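Local coordinates for protein pectinesterase (Sitophilus oryzae, PDB 4PMH) that hydrolyses the methyl esters of pectin's galacturonan chains, releasing methanol, and probably helps the rice weevil digest plant cell walls, at residues V80-T85 with F152-P157; L89-G94 with V162-E167; Q28-P33 with S185-I190; N49-A54 with G74-V79; P33-S38 with A158-N163. All coordinates share one frame; numbering follows the deposited sequence.

All five contacts lie in or against the parallel strands of one beta-helix; interaction 4 joins its edge to the start of helix 51-61. Interactions 1 and 2 are buried and join neighbouring coils by backbone hydrogen bonds, with aromatic and aliphatic packing in the first and a glycine contact and an asparagine side-chain bond in the second. Interactions 3 and 5 are only partly buried: the irregular run 28-38 lies across the outside of strands 188-191 and 160-162, meeting them through side chains, one bond to a backbone carbonyl, and water. They share Pro33, while interactions 2 and 5 share Val162 and Asn163. Interaction 4 is again buried, but a carboxylate at a helix start and two waters supply its polar chemistry.

Interaction 1: V80-T85 with F152-P157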
# COMPACT_ATOMS: atom_id res chain seq x y z
N VAL A 80 -6.12 -14.06 4.25
CA VAL A 80 -7.52 -13.59 4.22
C VAL A 80 -7.78 -13.05 2.83
O VAL A 80 -7.13 -12.09 2.40
CB VAL A 80 -7.75 -12.48 5.27
CG1 VAL A 80 -9.21 -12.04 5.28
CG2 VAL A 80 -7.30 -12.94 6.64
N TYR A 81 -8.71 -13.69 2.11
CA TYR A 81 -9.01 -13.35 0.74
C TYR A 81 -10.44 -12.83 0.71
O TYR A 81 -11.37 -13.53 1.13
CB TYR A 81 -8.92 -14.56 -0.19
CG TYR A 81 -7.53 -15.08 -0.52
CD1 TYR A 81 -6.38 -14.44 -0.10
CD2 TYR A 81 -7.38 -16.23 -1.31
CE1 TYR A 81 -5.13 -14.94 -0.41
CE2 TYR A 81 -6.12 -16.72 -1.65
CZ TYR A 81 -5.01 -16.08 -1.19
OH TYR A 81 -3.76 -16.58 -1.50
N ILE A 82 -10.59 -11.60 0.24
CA ILE A 82 -11.93 -11.02 0.01
C ILE A 82 -12.16 -10.96 -1.49
O ILE A 82 -11.66 -10.06 -2.15
CB ILE A 82 -12.12 -9.59 0.58
CG1 ILE A 82 -11.48 -9.42 1.96
CG2 ILE A 82 -13.60 -9.22 0.55
CD1 ILE A 82 -12.20 -10.04 3.13
N PRO A 83 -12.92 -11.92 -2.05
CA PRO A 83 -13.25 -11.88 -3.47
C PRO A 83 -14.31 -10.81 -3.75
O PRO A 83 -14.96 -10.33 -2.84
CB PRO A 83 -13.82 -13.28 -3.72
CG PRO A 83 -14.47 -13.63 -2.44
CD PRO A 83 -13.61 -13.02 -1.36
N ASN A 84 -14.48 -10.48 -5.02
CA ASN A 84 -15.44 -9.43 -5.40
C ASN A 84 -16.84 -9.80 -4.91
O ASN A 84 -17.27 -10.94 -5.06
CB ASN A 84 -15.44 -9.21 -6.91
CG ASN A 84 -15.95 -7.82 -7.31
OD1 ASN A 84 -16.54 -7.09 -6.52
ND2 ASN A 84 -15.71 -7.45 -8.56
N THR A 85 -17.52 -8.85 -4.27
CA THR A 85 -18.84 -9.07 -3.70
C THR A 85 -19.49 -7.71 -3.51
O THR A 85 -18.80 -6.72 -3.42
CB THR A 85 -18.77 -9.79 -2.33
OG1 THR A 85 -20.07 -9.81 -1.72
CG2 THR A 85 -17.81 -9.08 -1.35
N PHE A 152 -3.20 -10.53 3.07
CA PHE A 152 -4.59 -10.04 3.10
C PHE A 152 -4.90 -9.38 1.74
O PHE A 152 -4.34 -8.33 1.40
CB PHE A 152 -4.68 -9.03 4.25
CG PHE A 152 -6.07 -8.81 4.81
CD1 PHE A 152 -7.07 -8.24 4.03
CD2 PHE A 152 -6.32 -9.05 6.15
CE1 PHE A 152 -8.33 -7.99 4.58
CE2 PHE A 152 -7.57 -8.79 6.71
CZ PHE A 152 -8.58 -8.25 5.91
N TRP A 153 -5.80 -9.99 0.97
CA TRP A 153 -6.01 -9.66 -0.44
C TRP A 153 -7.46 -9.20 -0.65
O TRP A 153 -8.38 -9.98 -0.52
CB TRP A 153 -5.73 -10.89 -1.30
CG TRP A 153 -5.59 -10.64 -2.78
CD1 TRP A 153 -6.03 -9.56 -3.50
CD2 TRP A 153 -5.00 -11.54 -3.73
NE1 TRP A 153 -5.73 -9.72 -4.83
CE2 TRP A 153 -5.10 -10.93 -5.00
CE3 TRP A 153 -4.37 -12.79 -3.63
CZ2 TRP A 153 -4.59 -11.52 -6.15
CZ3 TRP A 153 -3.88 -13.38 -4.77
CH2 TRP A 153 -3.98 -12.75 -6.02
N VAL A 154 -7.65 -7.91 -0.95
CA VAL A 154 -8.99 -7.33 -1.04
C VAL A 154 -9.31 -7.05 -2.51
O VAL A 154 -8.69 -6.18 -3.12
CB VAL A 154 -9.08 -6.01 -0.26
CG1 VAL A 154 -10.49 -5.44 -0.33
CG2 VAL A 154 -8.65 -6.21 1.18
N LYS A 155 -10.28 -7.80 -3.05
CA LYS A 155 -10.82 -7.60 -4.38
C LYS A 155 -12.29 -7.17 -4.37
O LYS A 155 -12.95 -7.32 -5.38
CB LYS A 155 -10.71 -8.91 -5.19
CG LYS A 155 -9.28 -9.27 -5.53
CD LYS A 155 -9.17 -10.62 -6.24
CE LYS A 155 -9.30 -10.50 -7.75
NZ LYS A 155 -8.07 -9.99 -8.41
N ALA A 156 -12.80 -6.67 -3.25
CA ALA A 156 -14.17 -6.18 -3.19
C ALA A 156 -14.13 -4.71 -2.81
O ALA A 156 -13.26 -4.29 -2.06
CB ALA A 156 -14.98 -6.96 -2.16
N PRO A 157 -15.08 -3.93 -3.34
CA PRO A 157 -15.19 -2.53 -2.93
C PRO A 157 -15.76 -2.37 -1.53
O PRO A 157 -16.36 -3.28 -1.01
CB PRO A 157 -16.16 -1.92 -3.96
CG PRO A 157 -16.94 -3.07 -4.49
CD PRO A 157 -16.05 -4.29 -4.39
O HOH W 1 -19.04 -4.30 -1.58
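The indole of Trp153 turns its edge toward the face of the Tyr81 ring in a T-shaped pair, the two planes 82° apart and the phenol and six-membered ring centroids separated by 5.6 Å. Trp153 CE3 makes the approach, 3.9 Å from Tyr81 CE1, which itself lies at the indole's edge near its plane. Phe152 has Val80 on one face: Val80 CB stands over the ring, displaced toward the rim and 3.8 Å from Phe152 CD2, in a CH-pi contact. Both side chains point the same way from adjacent strands, and Val80 CG1, anti to its backbone N, reaches Phe152 CZ.

The two strands, 80-82 and 152-154, are parallel and in register, successive coils of the right-handed parallel beta-helix of pectinesterases. Trp153 N donates to Val80 O, Ile82 N to Trp153 O at 2.8 Å, and Lys155 N to Ile82 O. Val80, Ile82, Phe152 and Val154 share one face of this sheet, and helix 51-61 packs on the first two; Tyr81 and Trp153 share the other, where Met133 of helix 131-138 touches both. The phenol oxygen of Tyr81 is hydrogen-bonded to Tyr116 OH.

Beyond the strands, Ala156 CB touches both Ile82 CG2, at 3.8 Å, and Thr85 CG2, at 3.6 Å. A water donates to both Thr85 O and Pro157 O, bridging the two segments beyond their strands.

Interaction 2: L89-G94 with V162-E167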
# COMPACT_ATOMS: atom_id res chain seq x y z
N LEU A 89 -18.05 -5.05 3.82
CA LEU A 89 -17.45 -5.73 4.95
C LEU A 89 -16.51 -4.84 5.76
O LEU A 89 -15.71 -4.08 5.20
CB LEU A 89 -16.66 -6.93 4.42
CG LEU A 89 -17.36 -7.96 3.54
CD1 LEU A 89 -16.33 -9.01 3.08
CD2 LEU A 89 -18.47 -8.67 4.28
N THR A 90 -16.64 -4.92 7.08
CA THR A 90 -15.69 -4.33 8.01
C THR A 90 -15.05 -5.48 8.78
O THR A 90 -15.74 -6.28 9.40
CB THR A 90 -16.43 -3.38 8.98
OG1 THR A 90 -17.00 -2.32 8.22
CG2 THR A 90 -15.49 -2.82 10.03
N ILE A 91 -13.73 -5.58 8.71
CA ILE A 91 -12.98 -6.61 9.41
C ILE A 91 -12.11 -5.91 10.43
O ILE A 91 -11.21 -5.15 10.05
CB ILE A 91 -12.11 -7.44 8.43
CG1 ILE A 91 -12.99 -8.14 7.39
CG2 ILE A 91 -11.27 -8.49 9.17
CD1 ILE A 91 -13.09 -7.40 6.08
N TYR A 92 -12.36 -6.15 11.72
CA TYR A 92 -11.63 -5.49 12.76
C TYR A 92 -11.12 -6.38 13.87
O TYR A 92 -11.76 -7.34 14.23
CB TYR A 92 -12.46 -4.36 13.36
CG TYR A 92 -13.63 -4.78 14.21
CD1 TYR A 92 -14.86 -5.02 13.65
CD2 TYR A 92 -13.50 -4.89 15.56
CE1 TYR A 92 -15.95 -5.38 14.44
CE2 TYR A 92 -14.57 -5.22 16.37
CZ TYR A 92 -15.79 -5.47 15.79
OH TYR A 92 -16.86 -5.84 16.59
N GLY A 93 -9.97 -6.01 14.40
CA GLY A 93 -9.36 -6.73 15.51
C GLY A 93 -10.11 -6.40 16.81
O GLY A 93 -10.53 -5.26 17.03
N GLY A 94 -10.27 -7.40 17.65
CA GLY A 94 -11.00 -7.25 18.91
C GLY A 94 -10.17 -6.75 20.09
O GLY A 94 -10.70 -6.63 21.19
N VAL A 162 -9.69 -2.54 10.10
CA VAL A 162 -9.61 -1.68 11.29
C VAL A 162 -8.92 -2.40 12.43
O VAL A 162 -9.18 -3.58 12.65
CB VAL A 162 -11.02 -1.30 11.76
CG1 VAL A 162 -10.98 -0.32 12.93
CG2 VAL A 162 -11.82 -0.75 10.59
N ASN A 163 -8.06 -1.69 13.16
CA ASN A 163 -7.53 -2.18 14.43
C ASN A 163 -6.91 -3.59 14.35
O ASN A 163 -7.22 -4.48 15.12
CB ASN A 163 -8.63 -2.15 15.51
CG ASN A 163 -8.09 -2.33 16.92
OD1 ASN A 163 -6.99 -1.87 17.22
ND2 ASN A 163 -8.85 -2.97 17.78
N LEU A 164 -5.98 -3.79 13.44
CA LEU A 164 -5.33 -5.07 13.38
C LEU A 164 -4.01 -4.93 12.64
O LEU A 164 -3.72 -3.88 12.04
CB LEU A 164 -6.26 -6.11 12.72
CG LEU A 164 -6.83 -5.80 11.34
CD1 LEU A 164 -5.77 -5.98 10.25
CD2 LEU A 164 -8.04 -6.67 11.03
N SER A 165 -3.21 -5.98 12.71
CA SER A 165 -1.88 -5.99 12.13
C SER A 165 -1.81 -7.06 11.04
O SER A 165 -2.22 -8.21 11.25
CB SER A 165 -0.85 -6.30 13.21
OG SER A 165 -0.81 -5.31 14.24
N ILE A 166 -1.25 -6.70 9.89
CA ILE A 166 -1.04 -7.64 8.82
C ILE A 166 0.44 -7.65 8.49
O ILE A 166 1.03 -6.60 8.27
CB ILE A 166 -1.82 -7.27 7.52
CG1 ILE A 166 -3.32 -7.06 7.81
CG2 ILE A 166 -1.66 -8.35 6.48
CD1 ILE A 166 -4.07 -6.32 6.72
N GLU A 167 1.02 -8.84 8.43
CA GLU A 167 2.44 -8.97 8.22
C GLU A 167 2.77 -10.05 7.23
O GLU A 167 2.24 -11.15 7.30
CB GLU A 167 3.13 -9.30 9.56
CG GLU A 167 4.59 -9.67 9.40
CD GLU A 167 5.26 -9.84 10.74
OE1 GLU A 167 4.72 -10.62 11.55
OE2 GLU A 167 6.30 -9.19 10.97
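Val162 is held to strand 89-93 by both its backbone N and its O: Val162 N donates to Ile91 O at 3.0 Å, and Val162 O accepts from Gly93 N at 3.1 Å, a parallel bridge that pairs Val162 with Tyr92. A third bond comes from a side chain. Asn163 has CG anti to its backbone N (chi1 -166°); its ND2 donates to Gly93 O at 2.9 Å, standing well above the plane of that carbonyl, and also bonds to Gly95 O. An alanine here would probably leave both carbonyl oxygens without their amide donor and the corner after Val162 less firmly held.

Close approach of the backbones leaves no room for a side chain at Gly93: a beta carbon there would collide with Asn163 O, while Gly93 CA comes within 3.1 Å of that oxygen.

Apolar contacts complete the interface. Tyr92 CB lies 3.7 Å from Val162 CB, and Leu164 CD2 crosses to Ile91 CG2 at 4.1 Å.

In the beta-helix the chain turns around Asn163, whose phi is positive, from the sheet holding strand 160-162 to the one holding strand 165-168; strand 67-71 flanks strand 89-93 opposite strand 160-162, and helix 51-61 covers Leu89.

Interaction 3: Q28-P33 with S185-I190; sequences QGWSPP and SDQIQI
Trp30 and Pro33 sit on an irregular run that leaves helix 23-27 and passes over the entry to strand 188-191, the CA atoms of Pro32 and Gln187 coming to 7.3 Å. Gln187 has positive phi just before that strand begins, and its CA faces the indole: Trp30 CZ2 is 3.5 Å from Gln187 CA.

Trp30 has CG anti to its backbone N (chi1 174°), and its ring lies between Gln187 and Pro32. Gln187 CG stands over one face, 3.7 Å from the centroid of the five-membered ring in a CH-pi contact; Pro32 CG lies over the opposite face. At the rim, Trp30 CH2 meets Ile188 O and Gln189 CG, near the ring plane. A water accepts from Trp30 NE1 and donates to Gln187 OE1 at 2.7 Å, so the indole N-H is satisfied.

Strand 188-191 belongs to a parallel sheet of the beta-helix, and Trp30 and Pro32 also rest on Arg213 and Tyr215, respectively, of the adjoining strand 213-217. An alanine in place of Trp30 would probably open a gap between Gln187 and Pro32 and leave the bridging water without its indole donor.

Farther along, Gln189 NE2 donates to Pro33 O at 2.8 Å, nearly straight at 163° and in the plane of both the amide and the carbonyl. The other end of that amide, Gln189 OE1, lies 3.5 Å from Pro33 CD.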
# COMPACT_ATOMS: atom_id res chain seq x y z
N GLN A 28 -12.23 12.53 -5.00
CA GLN A 28 -12.91 12.53 -6.29
C GLN A 28 -14.40 12.25 -6.13
O GLN A 28 -14.97 11.48 -6.88
CB GLN A 28 -12.25 11.51 -7.23
CG GLN A 28 -10.82 11.83 -7.61
CD GLN A 28 -10.11 10.64 -8.24
OE1 GLN A 28 -10.36 10.31 -9.40
NE2 GLN A 28 -9.23 9.99 -7.48
N GLY A 29 -15.02 12.85 -5.13
CA GLY A 29 -16.46 12.70 -4.92
C GLY A 29 -16.84 11.59 -3.95
O GLY A 29 -17.97 11.56 -3.46
N TRP A 30 -15.92 10.67 -3.68
CA TRP A 30 -16.19 9.65 -2.68
C TRP A 30 -16.27 10.29 -1.29
O TRP A 30 -15.43 11.09 -0.91
CB TRP A 30 -15.13 8.54 -2.71
CG TRP A 30 -15.27 7.53 -1.62
CD1 TRP A 30 -16.44 7.06 -1.06
CD2 TRP A 30 -14.20 6.86 -0.95
NE1 TRP A 30 -16.15 6.13 -0.08
CE2 TRP A 30 -14.79 5.98 0.00
CE3 TRP A 30 -12.82 6.89 -1.06
CZ2 TRP A 30 -14.02 5.17 0.84
CZ3 TRP A 30 -12.05 6.07 -0.24
CH2 TRP A 30 -12.66 5.23 0.70
N SER A 31 -17.31 9.96 -0.56
CA SER A 31 -17.49 10.42 0.81
C SER A 31 -17.43 9.19 1.74
O SER A 31 -18.43 8.46 1.88
CB SER A 31 -18.80 11.15 0.92
OG SER A 31 -19.81 10.49 0.18
N PRO A 32 -16.25 8.92 2.31
CA PRO A 32 -16.02 7.70 3.09
C PRO A 32 -16.90 7.66 4.34
O PRO A 32 -16.98 8.65 5.06
CB PRO A 32 -14.55 7.79 3.48
CG PRO A 32 -13.94 8.75 2.51
CD PRO A 32 -15.02 9.74 2.20
N PRO A 33 -17.57 6.52 4.59
CA PRO A 33 -18.32 6.46 5.83
C PRO A 33 -17.42 6.41 7.06
O PRO A 33 -16.28 5.93 6.98
CB PRO A 33 -19.19 5.22 5.68
CG PRO A 33 -18.66 4.46 4.51
CD PRO A 33 -17.81 5.38 3.70
N SER A 185 -9.64 -2.82 -5.35
CA SER A 185 -10.96 -2.26 -5.56
C SER A 185 -11.11 -0.87 -4.99
O SER A 185 -10.23 -0.36 -4.32
CB SER A 185 -12.00 -3.13 -4.88
OG SER A 185 -12.09 -4.37 -5.53
N ASP A 186 -12.27 -0.28 -5.26
CA ASP A 186 -12.56 1.11 -4.93
C ASP A 186 -13.22 1.19 -3.55
O ASP A 186 -13.90 0.25 -3.12
CB ASP A 186 -13.49 1.67 -6.02
CG ASP A 186 -13.70 3.20 -5.92
OD1 ASP A 186 -12.75 3.95 -5.64
OD2 ASP A 186 -14.84 3.64 -6.18
N GLN A 187 -13.01 2.33 -2.88
CA GLN A 187 -13.59 2.68 -1.59
C GLN A 187 -13.15 1.81 -0.43
O GLN A 187 -13.95 1.49 0.46
CB GLN A 187 -15.13 2.76 -1.69
CG GLN A 187 -15.55 3.69 -2.81
CD GLN A 187 -17.04 3.84 -2.95
OE1 GLN A 187 -17.81 3.62 -1.99
NE2 GLN A 187 -17.47 4.23 -4.15
N ILE A 188 -11.87 1.46 -0.42
CA ILE A 188 -11.28 0.73 0.69
C ILE A 188 -10.80 1.70 1.77
O ILE A 188 -10.17 2.73 1.48
CB ILE A 188 -10.06 -0.11 0.25
CG1 ILE A 188 -10.37 -0.92 -0.99
CG2 ILE A 188 -9.64 -1.04 1.38
CD1 ILE A 188 -11.68 -1.68 -0.94
N GLN A 189 -11.07 1.37 3.02
CA GLN A 189 -10.69 2.20 4.13
C GLN A 189 -9.87 1.35 5.08
O GLN A 189 -10.29 0.26 5.46
CB GLN A 189 -11.94 2.72 4.85
CG GLN A 189 -12.88 3.54 3.99
CD GLN A 189 -14.18 3.84 4.73
OE1 GLN A 189 -15.18 3.18 4.53
NE2 GLN A 189 -14.14 4.83 5.61
N ILE A 190 -8.68 1.84 5.44
CA ILE A 190 -7.79 1.16 6.38
C ILE A 190 -7.56 2.10 7.55
O ILE A 190 -7.04 3.21 7.36
CB ILE A 190 -6.43 0.84 5.74
CG1 ILE A 190 -6.58 -0.01 4.49
CG2 ILE A 190 -5.52 0.15 6.74
CD1 ILE A 190 -7.07 0.74 3.28
O HOH W 2 -17.87 3.74 0.67

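Interaction 4: N49-A54 with G74-V79; sequences NTIQAA and GTYQEV
Ile51 and Gln52, at the start of helix 51-61, face the irregular backbone after strand 74-76, with Ile51 CA 8.0 Å from that of Glu78. The arrangement is a helix N-terminus met by a carboxylate, and it lies where this helix packs against strands 42-44 and 67-71 of the beta-helix.

Glu78 carries the contact. Its OE1 accepts from Ile51 N at 3.0 Å, a straight bond of 171° that reaches the oxygen nearly along its C-O axis. Thr50 is the N-cap: with OG1 set between the backbone N and the carbonyl carbon (chi1 62°), this oxygen accepts from Ala53 N at 3.2 Å. Carboxylate and threonine thus each take one N-H of the first turn, and the negative charge of Glu78 would probably be eased by the helix start.

Beside the carboxylate, the CG1-CD1 branch of Ile51 runs across Tyr76 at about a right angle, Ile51 CD1 lying 3.9 Å from Tyr76 CG. Glu78 OE2 sits in the ring plane of Tyr76, at its edge, and the phenol oxygen bonds to Asn72 O. Gln52 OE1 turns to the neighbouring strand, bonding to Tyr81 N.

Two waters complete the polar network. One donates to Asn49 O and to Glu78 OE2; the other accepts from Gln52 N at 2.8 Å and donates to Glu78 OE1, at 2.6 Å, and to Val79 O.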
# COMPACT_ATOMS: atom_id res chain seq x y z
N ASN A 49 -13.40 -20.33 13.36
CA ASN A 49 -12.05 -20.68 13.83
C ASN A 49 -10.94 -20.38 12.83
O ASN A 49 -9.77 -20.56 13.15
CB ASN A 49 -11.97 -22.16 14.27
CG ASN A 49 -12.86 -22.48 15.47
OD1 ASN A 49 -13.54 -21.60 15.99
ND2 ASN A 49 -12.87 -23.74 15.89
N THR A 50 -11.31 -20.00 11.60
CA THR A 50 -10.40 -19.32 10.68
C THR A 50 -11.06 -17.99 10.30
O THR A 50 -12.28 -17.86 10.37
CB THR A 50 -10.14 -20.14 9.41
OG1 THR A 50 -11.37 -20.32 8.70
CG2 THR A 50 -9.53 -21.49 9.73
N ILE A 51 -10.25 -17.03 9.88
CA ILE A 51 -10.78 -15.74 9.43
C ILE A 51 -11.52 -15.92 8.11
O ILE A 51 -12.62 -15.37 7.92
CB ILE A 51 -9.68 -14.66 9.28
CG1 ILE A 51 -8.93 -14.45 10.61
CG2 ILE A 51 -10.31 -13.33 8.81
CD1 ILE A 51 -7.54 -13.88 10.45
N GLN A 52 -10.94 -16.73 7.21
CA GLN A 52 -11.55 -16.99 5.90
C GLN A 52 -12.99 -17.47 6.10
O GLN A 52 -13.87 -17.05 5.37
CB GLN A 52 -10.76 -18.03 5.09
CG GLN A 52 -11.15 -18.05 3.60
CD GLN A 52 -10.97 -16.68 2.95
OE1 GLN A 52 -9.89 -16.09 3.02
NE2 GLN A 52 -12.04 -16.15 2.35
N ALA A 53 -13.22 -18.34 7.08
CA ALA A 53 -14.56 -18.87 7.34
C ALA A 53 -15.56 -17.78 7.70
O ALA A 53 -16.72 -17.85 7.30
CB ALA A 53 -14.53 -19.93 8.44
N ALA A 54 -15.13 -16.77 8.44
CA ALA A 54 -16.02 -15.66 8.79
C ALA A 54 -16.31 -14.81 7.54
O ALA A 54 -17.42 -14.38 7.33
CB ALA A 54 -15.41 -14.81 9.87
N GLY A 74 -5.11 -12.18 19.00
CA GLY A 74 -4.37 -13.42 18.79
C GLY A 74 -3.42 -13.33 17.61
O GLY A 74 -3.35 -12.31 16.95
N THR A 75 -2.69 -14.41 17.36
CA THR A 75 -1.83 -14.50 16.19
C THR A 75 -2.42 -15.55 15.28
O THR A 75 -2.66 -16.68 15.71
CB THR A 75 -0.39 -14.88 16.56
OG1 THR A 75 0.18 -13.89 17.44
CG2 THR A 75 0.47 -14.99 15.30
N TYR A 76 -2.67 -15.17 14.03
CA TYR A 76 -3.29 -16.02 13.01
C TYR A 76 -2.34 -16.25 11.83
O TYR A 76 -1.99 -15.30 11.14
CB TYR A 76 -4.55 -15.33 12.51
CG TYR A 76 -5.59 -15.14 13.59
CD1 TYR A 76 -5.54 -14.05 14.47
CD2 TYR A 76 -6.64 -16.04 13.73
CE1 TYR A 76 -6.51 -13.87 15.46
CE2 TYR A 76 -7.60 -15.88 14.72
CZ TYR A 76 -7.54 -14.79 15.59
OH TYR A 76 -8.51 -14.65 16.57
N GLN A 77 -1.91 -17.49 11.61
CA GLN A 77 -1.01 -17.79 10.49
C GLN A 77 -1.81 -18.32 9.30
O GLN A 77 -1.94 -19.52 9.07
CB GLN A 77 0.10 -18.74 10.95
CG GLN A 77 0.93 -18.10 12.05
CD GLN A 77 1.95 -19.05 12.62
OE1 GLN A 77 2.99 -19.28 12.02
NE2 GLN A 77 1.64 -19.60 13.78
N GLU A 78 -2.35 -17.36 8.56
CA GLU A 78 -3.26 -17.64 7.47
C GLU A 78 -3.35 -16.46 6.54
O GLU A 78 -2.91 -15.37 6.88
CB GLU A 78 -4.67 -17.95 8.02
CG GLU A 78 -5.06 -17.22 9.28
CD GLU A 78 -6.21 -17.91 10.03
OE1 GLU A 78 -7.37 -17.72 9.63
OE2 GLU A 78 -5.98 -18.63 11.03
N VAL A 79 -3.88 -16.70 5.36
CA VAL A 79 -4.31 -15.62 4.47
C VAL A 79 -5.76 -15.24 4.74
O VAL A 79 -6.52 -16.00 5.36
CB VAL A 79 -4.17 -15.99 2.99
CG1 VAL A 79 -2.71 -16.15 2.61
CG2 VAL A 79 -4.99 -17.22 2.63
O HOH W 3 -7.29 -20.52 12.53
O HOH W 4 -8.19 -17.30 7.15

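Interaction 5: P33-S38 with A158-N163; sequences PSISTS and AVQIVN
Ile35 and Val162 form the tight part of this contact, sliding past each other in opposite directions until Ile35 CG2 lies 3.5 Å from Val162 CG2. Ile35 CG2 is anti to its backbone N, which puts this methyl on the valine while CG1 runs beside the Gln160 amide, 4.0 Å from Gln160 CD.

Elsewhere the fit is looser. Thr37, the centre of an inverse gamma turn, reaches Val162 tip to tip, its CG2 at 4.0 Å from Val162 CG1. Pro33 CG comes no nearer than 4.0 Å to Gln160 NE2. The CB atoms of Ser34 and Ser36 point away from the strand, and both residues are exposed. On this side a water accepts from Ser36 N at 3.0 Å and donates to Gln160 OE1 at 2.7 Å, linking loop to strand where direct polar contact is lacking.

The amide of Gln160 is nevertheless well occupied, since OE1 is also hydrogen-bonded to Thr90 OG1 and NE2 to Gln189 OE1. Through these bonds it joins strands 89-93, 160-162 and 188-191 side by side. The arrangement is that of an extended N-terminal segment lying over the outer face of a parallel sheet of the right-handed beta-helix of pectinesterases.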
# COMPACT_ATOMS: atom_id res chain seq x y z
N PRO A 33 -17.57 6.52 4.59
CA PRO A 33 -18.32 6.46 5.83
C PRO A 33 -17.42 6.41 7.06
O PRO A 33 -16.28 5.93 6.98
CB PRO A 33 -19.19 5.22 5.68
CG PRO A 33 -18.66 4.46 4.51
CD PRO A 33 -17.81 5.38 3.70
N SER A 34 -17.91 6.95 8.18
CA SER A 34 -17.23 6.83 9.48
C SER A 34 -17.00 5.37 9.77
O SER A 34 -17.86 4.55 9.51
CB SER A 34 -18.13 7.35 10.59
OG SER A 34 -19.31 6.54 10.66
N ILE A 35 -15.84 5.02 10.32
CA ILE A 35 -15.64 3.66 10.77
C ILE A 35 -16.26 3.63 12.14
O ILE A 35 -16.02 4.50 12.97
CB ILE A 35 -14.16 3.23 10.81
CG1 ILE A 35 -13.60 3.09 9.40
CG2 ILE A 35 -14.02 1.87 11.49
CD1 ILE A 35 -13.44 4.40 8.68
N SER A 36 -17.12 2.64 12.36
CA SER A 36 -17.84 2.52 13.60
C SER A 36 -18.04 1.04 13.82
O SER A 36 -19.07 0.48 13.42
CB SER A 36 -19.17 3.28 13.52
OG SER A 36 -19.86 3.25 14.76
N THR A 37 -17.02 0.42 14.43
CA THR A 37 -17.04 -0.99 14.79
C THR A 37 -17.99 -1.22 15.98
O THR A 37 -17.57 -1.45 17.11
CB THR A 37 -15.62 -1.50 15.13
OG1 THR A 37 -15.03 -0.69 16.15
CG2 THR A 37 -14.71 -1.44 13.90
N SER A 38 -19.29 -1.15 15.69
CA SER A 38 -20.31 -1.04 16.74
C SER A 38 -21.01 -2.37 17.03
O SER A 38 -22.03 -2.39 17.74
CB SER A 38 -21.37 -0.03 16.32
OG SER A 38 -22.35 0.10 17.32
N ALA A 158 -15.52 -1.22 -0.91
CA ALA A 158 -16.23 -0.86 0.33
C ALA A 158 -15.77 -1.61 1.59
O ALA A 158 -16.46 -1.59 2.63
CB ALA A 158 -17.73 -1.07 0.13
N VAL A 159 -14.63 -2.29 1.51
CA VAL A 159 -14.09 -2.98 2.64
C VAL A 159 -13.43 -1.98 3.59
O VAL A 159 -12.70 -1.09 3.15
CB VAL A 159 -13.03 -4.03 2.22
CG1 VAL A 159 -12.37 -4.62 3.43
CG2 VAL A 159 -13.69 -5.11 1.38
N GLN A 160 -13.68 -2.18 4.88
CA GLN A 160 -13.01 -1.47 5.95
C GLN A 160 -12.12 -2.46 6.73
O GLN A 160 -12.57 -3.56 7.10
CB GLN A 160 -14.04 -0.82 6.89
CG GLN A 160 -14.96 0.20 6.21
CD GLN A 160 -15.97 0.82 7.17
OE1 GLN A 160 -16.25 0.27 8.24
NE2 GLN A 160 -16.54 1.95 6.77
N ILE A 161 -10.85 -2.10 6.94
CA ILE A 161 -9.91 -2.91 7.71
C ILE A 161 -9.48 -2.05 8.88
O ILE A 161 -8.99 -0.94 8.69
CB ILE A 161 -8.66 -3.30 6.87
CG1 ILE A 161 -9.04 -4.14 5.66
CG2 ILE A 161 -7.70 -4.09 7.74
CD1 ILE A 161 -7.87 -4.40 4.71
N VAL A 162 -9.69 -2.54 10.10
CA VAL A 162 -9.61 -1.68 11.29
C VAL A 162 -8.92 -2.40 12.43
O VAL A 162 -9.18 -3.58 12.65
CB VAL A 162 -11.02 -1.30 11.76
CG1 VAL A 162 -10.98 -0.32 12.93
CG2 VAL A 162 -11.82 -0.75 10.59
N ASN A 163 -8.06 -1.69 13.16
CA ASN A 163 -7.53 -2.18 14.43
C ASN A 163 -6.91 -3.59 14.35
O ASN A 163 -7.22 -4.48 15.12
CB ASN A 163 -8.63 -2.15 15.51
CG ASN A 163 -8.09 -2.33 16.92
OD1 ASN A 163 -6.99 -1.87 17.22
ND2 ASN A 163 -8.85 -2.97 17.78
O HOH W 5 -18.12 1.06 10.00